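Local coordinates for protein esterase (Thermotoga maritima, PDB 3DOH) that is a thermostable esterase of the alpha/beta-hydrolase family, probably cleaving carboxylic ester bonds, and carries an additional immunoglobulin-like domain, at residues H138-I141 and D142-L145; A200-W203 and A204-R207; I251-L254 and L255-N259; G276-T279 and A280-E283; E370-E373 and W374-Q378. All coordinates share one frame; numbering follows the deposited sequence.

Contact 1: residues H138-I141 and D142-L145. With SO4 (sulfate ion), chain G.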
# COMPACT_ATOMS: atom_id res chain seq x y z
N HIS A 138 -25.22 21.81 -20.11
CA HIS A 138 -25.14 22.12 -18.69
C HIS A 138 -26.35 21.58 -17.94
O HIS A 138 -27.41 22.22 -17.91
CB HIS A 138 -25.01 23.63 -18.47
CG HIS A 138 -23.90 24.26 -19.26
ND1 HIS A 138 -24.09 25.37 -20.05
CD2 HIS A 138 -22.59 23.94 -19.36
CE1 HIS A 138 -22.95 25.71 -20.62
NE2 HIS A 138 -22.02 24.86 -20.22
N LEU A 139 -26.20 20.41 -17.34
CA LEU A 139 -27.34 19.60 -16.94
C LEU A 139 -28.05 20.19 -15.73
O LEU A 139 -27.63 19.98 -14.59
CB LEU A 139 -26.90 18.16 -16.64
CG LEU A 139 -26.88 17.20 -17.82
CD1 LEU A 139 -26.44 15.81 -17.38
CD2 LEU A 139 -28.25 17.13 -18.49
N ILE A 140 -29.12 20.94 -15.98
CA ILE A 140 -29.90 21.54 -14.91
C ILE A 140 -29.70 23.05 -14.85
O ILE A 140 -30.62 23.80 -14.53
CB ILE A 140 -29.54 20.93 -13.54
CG1 ILE A 140 -29.72 19.41 -13.56
CG2 ILE A 140 -30.39 21.56 -12.44
CD1 ILE A 140 -31.17 18.97 -13.57
N ILE A 141 -28.49 23.49 -15.17
CA ILE A 141 -28.21 24.91 -15.34
C ILE A 141 -28.85 25.45 -16.62
O ILE A 141 -29.12 26.64 -16.74
CB ILE A 141 -26.70 25.19 -15.38
CG1 ILE A 141 -26.12 25.18 -13.96
CG2 ILE A 141 -26.42 26.52 -16.06
CD1 ILE A 141 -24.64 25.50 -13.91
N ASP A 142 -29.09 24.55 -17.57
CA ASP A 142 -29.75 24.92 -18.81
C ASP A 142 -31.28 24.95 -18.72
O ASP A 142 -31.91 25.34 -19.68
CB ASP A 142 -29.27 24.01 -19.94
CG ASP A 142 -29.71 22.55 -19.76
OD1 ASP A 142 -30.41 22.24 -18.72
OD2 ASP A 142 -29.34 21.73 -20.65
N ASP A 143 -31.88 24.57 -17.60
CA ASP A 143 -33.32 24.83 -17.40
C ASP A 143 -33.68 26.17 -16.79
O ASP A 143 -34.86 26.49 -16.71
CB ASP A 143 -34.00 23.76 -16.54
CG ASP A 143 -33.76 22.37 -17.05
OD1 ASP A 143 -34.08 22.12 -18.22
OD2 ASP A 143 -33.24 21.53 -16.27
N PHE A 144 -32.68 26.91 -16.32
CA PHE A 144 -32.85 28.24 -15.74
C PHE A 144 -32.66 29.20 -16.87
O PHE A 144 -31.54 29.37 -17.38
CB PHE A 144 -31.73 28.57 -14.73
CG PHE A 144 -31.86 27.90 -13.40
CD1 PHE A 144 -31.80 26.51 -13.29
CD2 PHE A 144 -32.03 28.67 -12.24
CE1 PHE A 144 -31.94 25.87 -12.08
CE2 PHE A 144 -32.15 28.03 -10.98
CZ PHE A 144 -32.10 26.62 -10.91
N LEU A 145 -33.74 29.84 -17.27
CA LEU A 145 -33.70 30.99 -18.17
C LEU A 145 -32.82 32.10 -17.63
O LEU A 145 -32.74 32.32 -16.43
CB LEU A 145 -35.12 31.51 -18.33
CG LEU A 145 -36.09 30.48 -18.89
CD1 LEU A 145 -37.51 30.86 -18.59
CD2 LEU A 145 -35.80 30.32 -20.38
S SO4 G . -26.92 27.59 -20.40
O1 SO4 G . -26.13 28.58 -19.67
O2 SO4 G . -26.57 27.73 -21.82
O3 SO4 G . -28.36 27.81 -20.20
O4 SO4 G . -26.58 26.24 -19.94

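Contact 2: residues A200-W203 and A204-R207. With SO4 (sulfate ion), chain D.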
# COMPACT_ATOMS: atom_id res chain seq x y z
N ALA A 200 -28.76 26.77 -5.94
CA ALA A 200 -29.91 27.14 -6.78
C ALA A 200 -30.57 25.88 -7.31
O ALA A 200 -31.77 25.73 -7.34
CB ALA A 200 -29.46 28.03 -7.94
N VAL A 201 -29.71 24.95 -7.68
CA VAL A 201 -30.03 23.87 -8.55
C VAL A 201 -30.71 22.70 -7.82
O VAL A 201 -31.54 21.99 -8.38
CB VAL A 201 -28.68 23.50 -9.19
CG1 VAL A 201 -28.26 22.07 -8.93
CG2 VAL A 201 -28.58 24.00 -10.63
N VAL A 202 -30.39 22.51 -6.55
CA VAL A 202 -30.99 21.40 -5.78
C VAL A 202 -32.52 21.49 -5.87
O VAL A 202 -33.19 20.49 -6.16
CB VAL A 202 -30.46 21.35 -4.31
CG1 VAL A 202 -30.81 22.63 -3.53
CG2 VAL A 202 -30.95 20.11 -3.60
N TRP A 203 -33.06 22.70 -5.71
CA TRP A 203 -34.48 22.89 -5.72
C TRP A 203 -35.02 22.52 -7.09
O TRP A 203 -36.19 22.29 -7.27
CB TRP A 203 -34.81 24.31 -5.37
CG TRP A 203 -33.93 24.82 -4.21
CD1 TRP A 203 -32.82 25.62 -4.31
CD2 TRP A 203 -34.10 24.53 -2.82
NE1 TRP A 203 -32.30 25.84 -3.06
CE2 TRP A 203 -33.06 25.18 -2.13
CE3 TRP A 203 -35.01 23.76 -2.09
CZ2 TRP A 203 -32.92 25.10 -0.74
CZ3 TRP A 203 -34.88 23.68 -0.71
CH2 TRP A 203 -33.84 24.35 -0.05
N ALA A 204 -34.13 22.42 -8.06
CA ALA A 204 -34.58 22.24 -9.42
C ALA A 204 -34.41 20.82 -9.89
O ALA A 204 -34.87 20.46 -10.97
CB ALA A 204 -33.87 23.24 -10.36
N GLN A 205 -33.78 19.99 -9.06
CA GLN A 205 -33.66 18.55 -9.36
C GLN A 205 -35.03 17.85 -9.49
O GLN A 205 -35.91 18.11 -8.70
CB GLN A 205 -32.75 17.89 -8.31
CG GLN A 205 -31.23 18.09 -8.64
CD GLN A 205 -30.31 17.68 -7.50
OE1 GLN A 205 -29.10 17.95 -7.55
NE2 GLN A 205 -30.87 17.00 -6.46
N PRO A 206 -35.25 17.05 -10.55
CA PRO A 206 -36.45 16.18 -10.60
C PRO A 206 -36.89 15.51 -9.29
O PRO A 206 -38.07 15.57 -8.95
CB PRO A 206 -36.08 15.15 -11.66
CG PRO A 206 -35.28 15.96 -12.62
CD PRO A 206 -34.47 16.94 -11.81
N ARG A 207 -35.98 14.93 -8.52
CA ARG A 207 -36.39 14.28 -7.23
C ARG A 207 -37.25 15.18 -6.33
O ARG A 207 -38.15 14.70 -5.62
CB ARG A 207 -35.19 13.72 -6.44
CG ARG A 207 -34.14 14.77 -6.02
CD ARG A 207 -32.96 14.16 -5.27
NE ARG A 207 -32.56 12.96 -5.98
CZ ARG A 207 -31.63 12.96 -6.94
NH1 ARG A 207 -31.01 14.10 -7.24
NH2 ARG A 207 -31.32 11.82 -7.57
S SO4 D . -28.64 13.18 -10.11
O1 SO4 D . -28.84 14.33 -9.18
O2 SO4 D . -29.14 13.32 -11.47
O3 SO4 D . -29.24 11.99 -9.50
O4 SO4 D . -27.21 13.03 -10.34

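Contact 3: residues I251-L254 and L255-N259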
# COMPACT_ATOMS: atom_id res chain seq x y z
N ILE A 251 -38.31 39.95 -7.26
CA ILE A 251 -39.32 39.05 -6.68
C ILE A 251 -40.72 39.55 -7.08
O ILE A 251 -41.59 38.76 -7.48
CB ILE A 251 -39.15 38.85 -5.14
CG1 ILE A 251 -37.97 37.89 -4.87
CG2 ILE A 251 -40.40 38.29 -4.47
CD1 ILE A 251 -37.34 38.05 -3.51
N ARG A 252 -40.91 40.87 -7.01
CA ARG A 252 -42.22 41.48 -7.33
C ARG A 252 -42.55 41.40 -8.80
O ARG A 252 -43.70 41.21 -9.13
CB ARG A 252 -42.34 42.91 -6.85
CG ARG A 252 -41.99 43.02 -5.39
CD ARG A 252 -42.47 44.34 -4.77
NE ARG A 252 -42.60 44.19 -3.32
CZ ARG A 252 -41.94 44.93 -2.43
NH1 ARG A 252 -41.12 45.91 -2.85
NH2 ARG A 252 -42.12 44.69 -1.12
N LYS A 253 -41.54 41.52 -9.66
CA LYS A 253 -41.78 41.35 -11.09
C LYS A 253 -42.33 39.94 -11.28
O LYS A 253 -43.37 39.72 -11.93
CB LYS A 253 -40.51 41.58 -11.93
CG LYS A 253 -40.77 41.38 -13.41
CD LYS A 253 -39.53 41.36 -14.40
CE LYS A 253 -38.81 42.70 -14.53
NZ LYS A 253 -39.70 43.84 -14.88
N LEU A 254 -41.65 38.98 -10.66
CA LEU A 254 -41.97 37.56 -10.79
C LEU A 254 -43.41 37.25 -10.37
O LEU A 254 -44.14 36.51 -11.07
CB LEU A 254 -40.99 36.76 -9.96
CG LEU A 254 -39.74 36.12 -10.58
CD1 LEU A 254 -39.36 36.59 -12.00
CD2 LEU A 254 -38.61 36.28 -9.61
N LEU A 255 -43.80 37.81 -9.23
CA LEU A 255 -45.14 37.66 -8.70
C LEU A 255 -46.12 38.17 -9.71
O LEU A 255 -47.13 37.52 -9.94
CB LEU A 255 -45.33 38.47 -7.40
CG LEU A 255 -44.61 38.08 -6.11
CD1 LEU A 255 -45.09 38.93 -4.92
CD2 LEU A 255 -44.84 36.63 -5.82
N ASP A 256 -45.84 39.33 -10.29
CA ASP A 256 -46.67 39.87 -11.35
C ASP A 256 -46.67 38.92 -12.53
O ASP A 256 -47.73 38.52 -12.98
CB ASP A 256 -46.19 41.25 -11.80
CG ASP A 256 -46.30 42.28 -10.70
OD1 ASP A 256 -47.13 42.10 -9.79
OD2 ASP A 256 -45.54 43.27 -10.73
N GLU A 257 -45.50 38.52 -13.01
CA GLU A 257 -45.46 37.72 -14.25
C GLU A 257 -45.90 36.28 -14.14
O GLU A 257 -46.09 35.65 -15.16
CB GLU A 257 -44.05 37.70 -14.83
CG GLU A 257 -43.66 38.86 -15.71
CD GLU A 257 -42.18 39.11 -15.67
OE1 GLU A 257 -41.53 38.58 -14.76
OE2 GLU A 257 -41.63 39.83 -16.53
N TYR A 258 -45.96 35.71 -12.93
CA TYR A 258 -46.04 34.24 -12.77
C TYR A 258 -46.99 33.77 -11.70
O TYR A 258 -47.36 34.52 -10.78
CB TYR A 258 -44.64 33.64 -12.50
CG TYR A 258 -43.67 33.69 -13.67
CD1 TYR A 258 -43.80 32.80 -14.77
CD2 TYR A 258 -42.60 34.59 -13.67
CE1 TYR A 258 -42.88 32.83 -15.85
CE2 TYR A 258 -41.68 34.64 -14.75
CZ TYR A 258 -41.85 33.76 -15.82
OH TYR A 258 -40.96 33.81 -16.84
N ASN A 259 -47.39 32.50 -11.81
CA ASN A 259 -48.30 31.89 -10.84
C ASN A 259 -47.51 31.37 -9.61
O ASN A 259 -47.37 30.17 -9.37
CB ASN A 259 -49.21 30.83 -11.49
CG ASN A 259 -48.43 29.69 -12.16
OD1 ASN A 259 -47.35 29.91 -12.73
ND2 ASN A 259 -48.99 28.47 -12.09

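Contact 4: residues G276-T279 and A280-E283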
# COMPACT_ATOMS: atom_id res chain seq x y z
N GLY A 276 -26.88 38.20 3.44
CA GLY A 276 -27.94 38.62 2.53
C GLY A 276 -29.31 38.14 2.96
O GLY A 276 -30.28 38.93 2.99
N THR A 277 -29.39 36.85 3.32
CA THR A 277 -30.61 36.21 3.75
C THR A 277 -31.07 36.83 5.05
O THR A 277 -32.24 37.20 5.18
CB THR A 277 -30.44 34.65 3.86
OG1 THR A 277 -30.05 34.15 2.58
CG2 THR A 277 -31.74 33.93 4.32
N TRP A 278 -30.17 36.96 6.03
CA TRP A 278 -30.57 37.52 7.33
C TRP A 278 -31.12 38.93 7.13
O TRP A 278 -32.11 39.29 7.77
CB TRP A 278 -29.41 37.62 8.31
CG TRP A 278 -29.08 36.36 8.97
CD1 TRP A 278 -27.90 35.64 8.85
CD2 TRP A 278 -29.89 35.62 9.92
NE1 TRP A 278 -27.95 34.53 9.64
CE2 TRP A 278 -29.16 34.49 10.31
CE3 TRP A 278 -31.18 35.82 10.46
CZ2 TRP A 278 -29.65 33.54 11.22
CZ3 TRP A 278 -31.69 34.87 11.38
CH2 TRP A 278 -30.92 33.75 11.75
N THR A 279 -30.45 39.71 6.26
CA THR A 279 -30.78 41.11 6.03
C THR A 279 -32.14 41.21 5.35
O THR A 279 -33.01 41.97 5.80
CB THR A 279 -29.67 41.85 5.22
OG1 THR A 279 -28.44 41.88 5.98
CG2 THR A 279 -30.09 43.30 4.86
N ALA A 280 -32.32 40.44 4.27
CA ALA A 280 -33.60 40.33 3.54
C ALA A 280 -34.82 40.08 4.41
O ALA A 280 -35.83 40.76 4.28
CB ALA A 280 -33.51 39.27 2.49
N ILE A 281 -34.75 39.08 5.27
CA ILE A 281 -35.93 38.74 6.05
C ILE A 281 -36.18 39.76 7.14
O ILE A 281 -37.31 40.01 7.50
CB ILE A 281 -35.88 37.30 6.65
CG1 ILE A 281 -34.64 37.11 7.53
CG2 ILE A 281 -36.03 36.23 5.54
CD1 ILE A 281 -34.67 35.90 8.35
N MET A 282 -35.13 40.35 7.68
CA MET A 282 -35.26 41.32 8.74
C MET A 282 -35.78 42.65 8.19
O MET A 282 -36.55 43.37 8.85
CB MET A 282 -33.91 41.51 9.42
CG MET A 282 -33.68 40.69 10.68
SD MET A 282 -31.97 40.84 11.17
CE MET A 282 -31.81 39.56 12.40
N GLU A 283 -35.37 42.99 6.97
CA GLU A 283 -35.81 44.26 6.34
C GLU A 283 -37.11 44.13 5.56
O GLU A 283 -37.68 45.15 5.18
CB GLU A 283 -34.72 44.83 5.44
CG GLU A 283 -33.42 45.19 6.14
CD GLU A 283 -33.61 46.09 7.36
OE1 GLU A 283 -34.44 47.02 7.34
OE2 GLU A 283 -32.91 45.87 8.36

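Contact 5: residues E370-E373 and W374-Q378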
# COMPACT_ATOMS: atom_id res chain seq x y z
N GLU A 370 -33.88 16.46 4.93
CA GLU A 370 -34.73 16.94 6.02
C GLU A 370 -34.96 18.45 5.86
O GLU A 370 -36.09 18.95 5.92
CB GLU A 370 -34.06 16.62 7.38
CG GLU A 370 -34.95 15.90 8.42
CD GLU A 370 -34.89 16.48 9.89
OE1 GLU A 370 -33.82 16.39 10.60
OE2 GLU A 370 -35.95 17.02 10.34
N ALA A 371 -33.86 19.17 5.63
CA ALA A 371 -33.85 20.63 5.45
C ALA A 371 -34.71 21.07 4.27
O ALA A 371 -35.55 21.98 4.40
CB ALA A 371 -32.43 21.11 5.26
N ILE A 372 -34.49 20.42 3.13
CA ILE A 372 -35.33 20.63 1.94
C ILE A 372 -36.82 20.40 2.21
O ILE A 372 -37.67 21.27 1.94
CB ILE A 372 -34.82 19.76 0.79
CG1 ILE A 372 -33.49 20.33 0.30
CG2 ILE A 372 -35.86 19.62 -0.30
CD1 ILE A 372 -32.62 19.30 -0.31
N GLU A 373 -37.14 19.26 2.82
CA GLU A 373 -38.53 18.91 3.10
C GLU A 373 -39.13 19.93 4.02
O GLU A 373 -40.27 20.41 3.78
CB GLU A 373 -38.62 17.52 3.72
CG GLU A 373 -38.65 16.37 2.69
CD GLU A 373 -39.71 16.60 1.61
OE1 GLU A 373 -39.32 16.81 0.43
OE2 GLU A 373 -40.94 16.61 1.94
N TRP A 374 -38.37 20.28 5.07
CA TRP A 374 -38.82 21.23 6.05
C TRP A 374 -39.17 22.58 5.42
O TRP A 374 -40.14 23.23 5.80
CB TRP A 374 -37.75 21.41 7.11
CG TRP A 374 -38.03 22.57 8.05
CD1 TRP A 374 -38.77 22.51 9.21
CD2 TRP A 374 -37.59 23.95 7.92
NE1 TRP A 374 -38.79 23.75 9.81
CE2 TRP A 374 -38.08 24.65 9.05
CE3 TRP A 374 -36.81 24.64 6.99
CZ2 TRP A 374 -37.83 26.02 9.24
CZ3 TRP A 374 -36.56 26.02 7.20
CH2 TRP A 374 -37.08 26.68 8.30
N LEU A 375 -38.38 23.01 4.44
CA LEU A 375 -38.61 24.35 3.92
C LEU A 375 -39.97 24.32 3.27
O LEU A 375 -40.78 25.23 3.48
CB LEU A 375 -37.52 24.79 2.95
CG LEU A 375 -37.56 26.19 2.31
CD1 LEU A 375 -37.03 27.24 3.27
CD2 LEU A 375 -36.70 26.14 1.10
N PHE A 376 -40.25 23.23 2.56
CA PHE A 376 -41.52 23.11 1.84
C PHE A 376 -42.77 22.95 2.71
O PHE A 376 -43.88 23.20 2.22
CB PHE A 376 -41.47 22.09 0.68
CG PHE A 376 -40.68 22.58 -0.47
CD1 PHE A 376 -41.09 23.71 -1.17
CD2 PHE A 376 -39.50 21.98 -0.83
CE1 PHE A 376 -40.35 24.21 -2.24
CE2 PHE A 376 -38.74 22.50 -1.90
CZ PHE A 376 -39.17 23.62 -2.59
N GLU A 377 -42.64 22.55 3.96
CA GLU A 377 -43.85 22.54 4.79
C GLU A 377 -44.12 23.92 5.41
O GLU A 377 -45.05 24.08 6.21
CB GLU A 377 -43.87 21.40 5.79
CG GLU A 377 -42.49 21.00 6.27
CD GLU A 377 -42.41 19.58 6.83
OE1 GLU A 377 -42.10 19.41 8.05
OE2 GLU A 377 -42.65 18.63 6.06
N GLN A 378 -43.35 24.95 5.02
CA GLN A 378 -43.62 26.29 5.56
C GLN A 378 -44.50 27.14 4.63
O GLN A 378 -44.58 26.87 3.43
CB GLN A 378 -42.35 27.02 5.93
CG GLN A 378 -41.37 26.25 6.79
CD GLN A 378 -41.96 25.60 8.05
OE1 GLN A 378 -42.73 26.20 8.81
NE2 GLN A 378 -41.55 24.37 8.29

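Contact 1: residues H138-I141 and D142-L145
The chain turns sharply between H138 and D142. D142 N donates to H138 O at 2.9 Å, a bond bent at nitrogen (144°). A second, weak bond follows one step on, from D143 N to I140 O at 3.4 Å. The reversal is made at I140-D142. D142 adds one weak bond to the turn; its main polar partner is K137. Its CG stands between the backbone N and the carbonyl carbon (chi1 67°), folding the carboxylate back over the turn. D142 OD1 accepts a weak bond from I140 N at 3.3 Å, while OD2 forms a salt bridge with K137. The turn is the link between two domains. It leaves strand 129-139 of the immunoglobulin-like sheet and enters strand 144-150, at the edge of the hydrolase sheet. F144 lies just beyond it, with I140 O near the plane of its ring, at the edge, 3.2 Å from CD1. I141 is buried and packs on V194 and A195 of helix 192-195, and on V15 of strand 8-16. H138 is held at both ring nitrogens. NE2 bonds to E136, and H138 ND1 donates to O4 of a sulfate ion at 2.6 Å. The sulfur lies in the ring plane at the edge. This ion probably comes from the crystallisation liquor. Y191 meets the same imidazole in a T-shaped arrangement.

Contact 2: residues A200-W203 and A204-R207
Q205 N donates to V202 O at 3.0 Å, with an N-H...O angle of 154°. The donor stands above the carbonyl plane of V202, away from its lone-pair directions. This closes a short turn of 3-10 type just before helix 206-209, with Q205 at the N-cap position. The CB of A204 sits 3.3 Å from V201 O, on the same turn. Q205 CB lies 3.4 Å from V202 O. V202 CG1 lies over one face of the W203 indole, 3.5 Å above the plane and toward the rim. W203 NE1 is satisfied by G199 O. R207 curls back, its chain bent at chi3 (45°), and its guanidinium edge comes beside Q205. The guanidinium meets a sulfate ion edge-on through two nearly straight bonds, NH1 to O1 at 2.9 Å and NH2 to O3 at 2.8 Å. K348 N of the second subunit holds the same ion, and R207 NE bonds to E345 O of that subunit. The turn itself is buried. A200, V201 and A204 pack on strand 144-150, A200 and W203 also reach strand 215-219, and V202 and W203 face helix 369-376.

Contact 3: residues I251-L254 and L255-N259
The Y258 ring receives L254 O near its plane, at the edge, 3.6 Å from CD2. Methyl CD1 of L254 comes within 4.1 Å of CE2 on the same ring. The two side chains approach at a slant rather than in line. F215, on strand 215-219, meets the ring with its plane turned about 55°. A second flat group, the E257 carboxylate, lies against the aliphatic part of K253. E257 OE1 is 3.2 Å from K253 CG, and E257 OE2 is 3.4 Å from K253 CD. K253 CG points anti to the backbone N (chi1 179°), and this carries CG and CD across the E257 carboxylate. The chain then bends, and K253 NZ stays 4.7 Å from E257 OE2, so the opposite charges probably attract without a direct bond. I251-E257 form the last turns of helix 242-257. The helix connects strand 215-219 with strand 264-270, both parallel to strand 174-180 between them, as a beta-alpha-beta crossover of the alpha/beta-hydrolase core. Regular backbone bonds run from L255 N to I251 O and from E257 N to K253 O, the latter at 2.7 Å. At Y258 the helix ends, and its N keeps a weak bond to L254 O, bent to 117°. I251 and L254 face L217, while L254 and Y258 meet L162. R252, D256 and E257 are on the exposed side. N259 ND2 bonds to R172 O.

Contact 4: residues G276-T279 and A280-E283
W278, I281 and M282 make the close-packed side of this helix. The W278 and I281 side chains run next to each other in one direction, with CD1 of the isoleucine 4.1 Å from CE3 of the indole. The CG1 branch of I281 stands between the backbone N and the carbonyl carbon (chi1 58°), which turns CD1 toward the tryptophan. I281 CG1 and M282 CB each lie 3.3 Å from W278 O. M282 sends its extended chain to the same ring, CE 4.3 Å from W278 CE3; both methyls approach obliquely. W278 also touches I311, V313 and P293, and I281 touches A291. T279 is buried too, its OG1 shared between the carbonyls of F238 and Y275. The E283 end is looser and partly exposed, with OE2 in a salt bridge to K302. T279 CG2 and E283 CG meet at 4.0 Å, and E283 CG also lies 3.3 Å from T279 O. The backbone is regular, with A280 N donating to G276 O and E283 N to T279 O, both at 2.8 Å. Helix 272-283 joins strands 264-270 and 290-294 in a beta-alpha-beta unit. It follows a turn that looks like a nucleophile elbow, touched by T277, whose OG1 bonds to G273 O. Apolar contacts thus hold the buried side, carbonyls satisfy its hydroxyls, and K302, with R305 more weakly, probably balances the carboxylate at the helix end.

Contact 5: residues E370-E373 and W374-Q378
W374 rests its CB 3.2 Å from E370 O, the same carbonyl that accepts the bond from W374 N at 2.8 Å. CG is anti to the backbone N (chi1 170°), and the indole swings out so that A371 O lies at its edge, in plane, 3.9 Å from CE3. The F376 ring meets I372 O obliquely. F376 CD2 is 3.4 Å from I372 O and 4.4 Å from I372 CG2. I372 O accepts the bond from F376 N and also a weak one from L375 N. E377 N gives a weak bond to E373 O at 3.2 Å, as the helix runs out. Q378 closes this end. Its NE2 donates to W374 O at 3.1 Å with an angle of 158°, while lying over one face of the W374 indole, toward the rim. The carboxylates of E373 and E377 are near one another without contact, and their like charges may repel weakly. Further out, N368 OD1 accepts from A371 N at the start of the helix. W312 meets W374 edge-to-face, H212 stacks on F376, and Y266 OH bonds to Q378 O. L375 packs on A290 and I292, and F376 on P175 and V177. This is the C-terminal helix 369-376, laid with its apolar side on the parallel strands 174-180, 290-294 and 311-316, as helices flank the central sheet in the alpha/beta-hydrolase fold.

How the contacts relate
Contacts 1, 2 and 5 form a chain of touching parts. I140 and F144 of contact 1 pack on V201 and A204 of contact 2, and W203 of contact 2 packs on I372, L375 and F376 of contact 5. This joins the interdomain turn to the last helix. Contacts 3 and 4 touch none of the others. Like contact 5, each is the end of a helix on the hydrolase sheet. Contacts 2, 4 and 5 are largely buried, and apolar side chains dominate there. Contacts 1 and 3 are only partly buried and show more charge. The sulfate ions bind at contacts 1 and 2, the latter beside the second subunit.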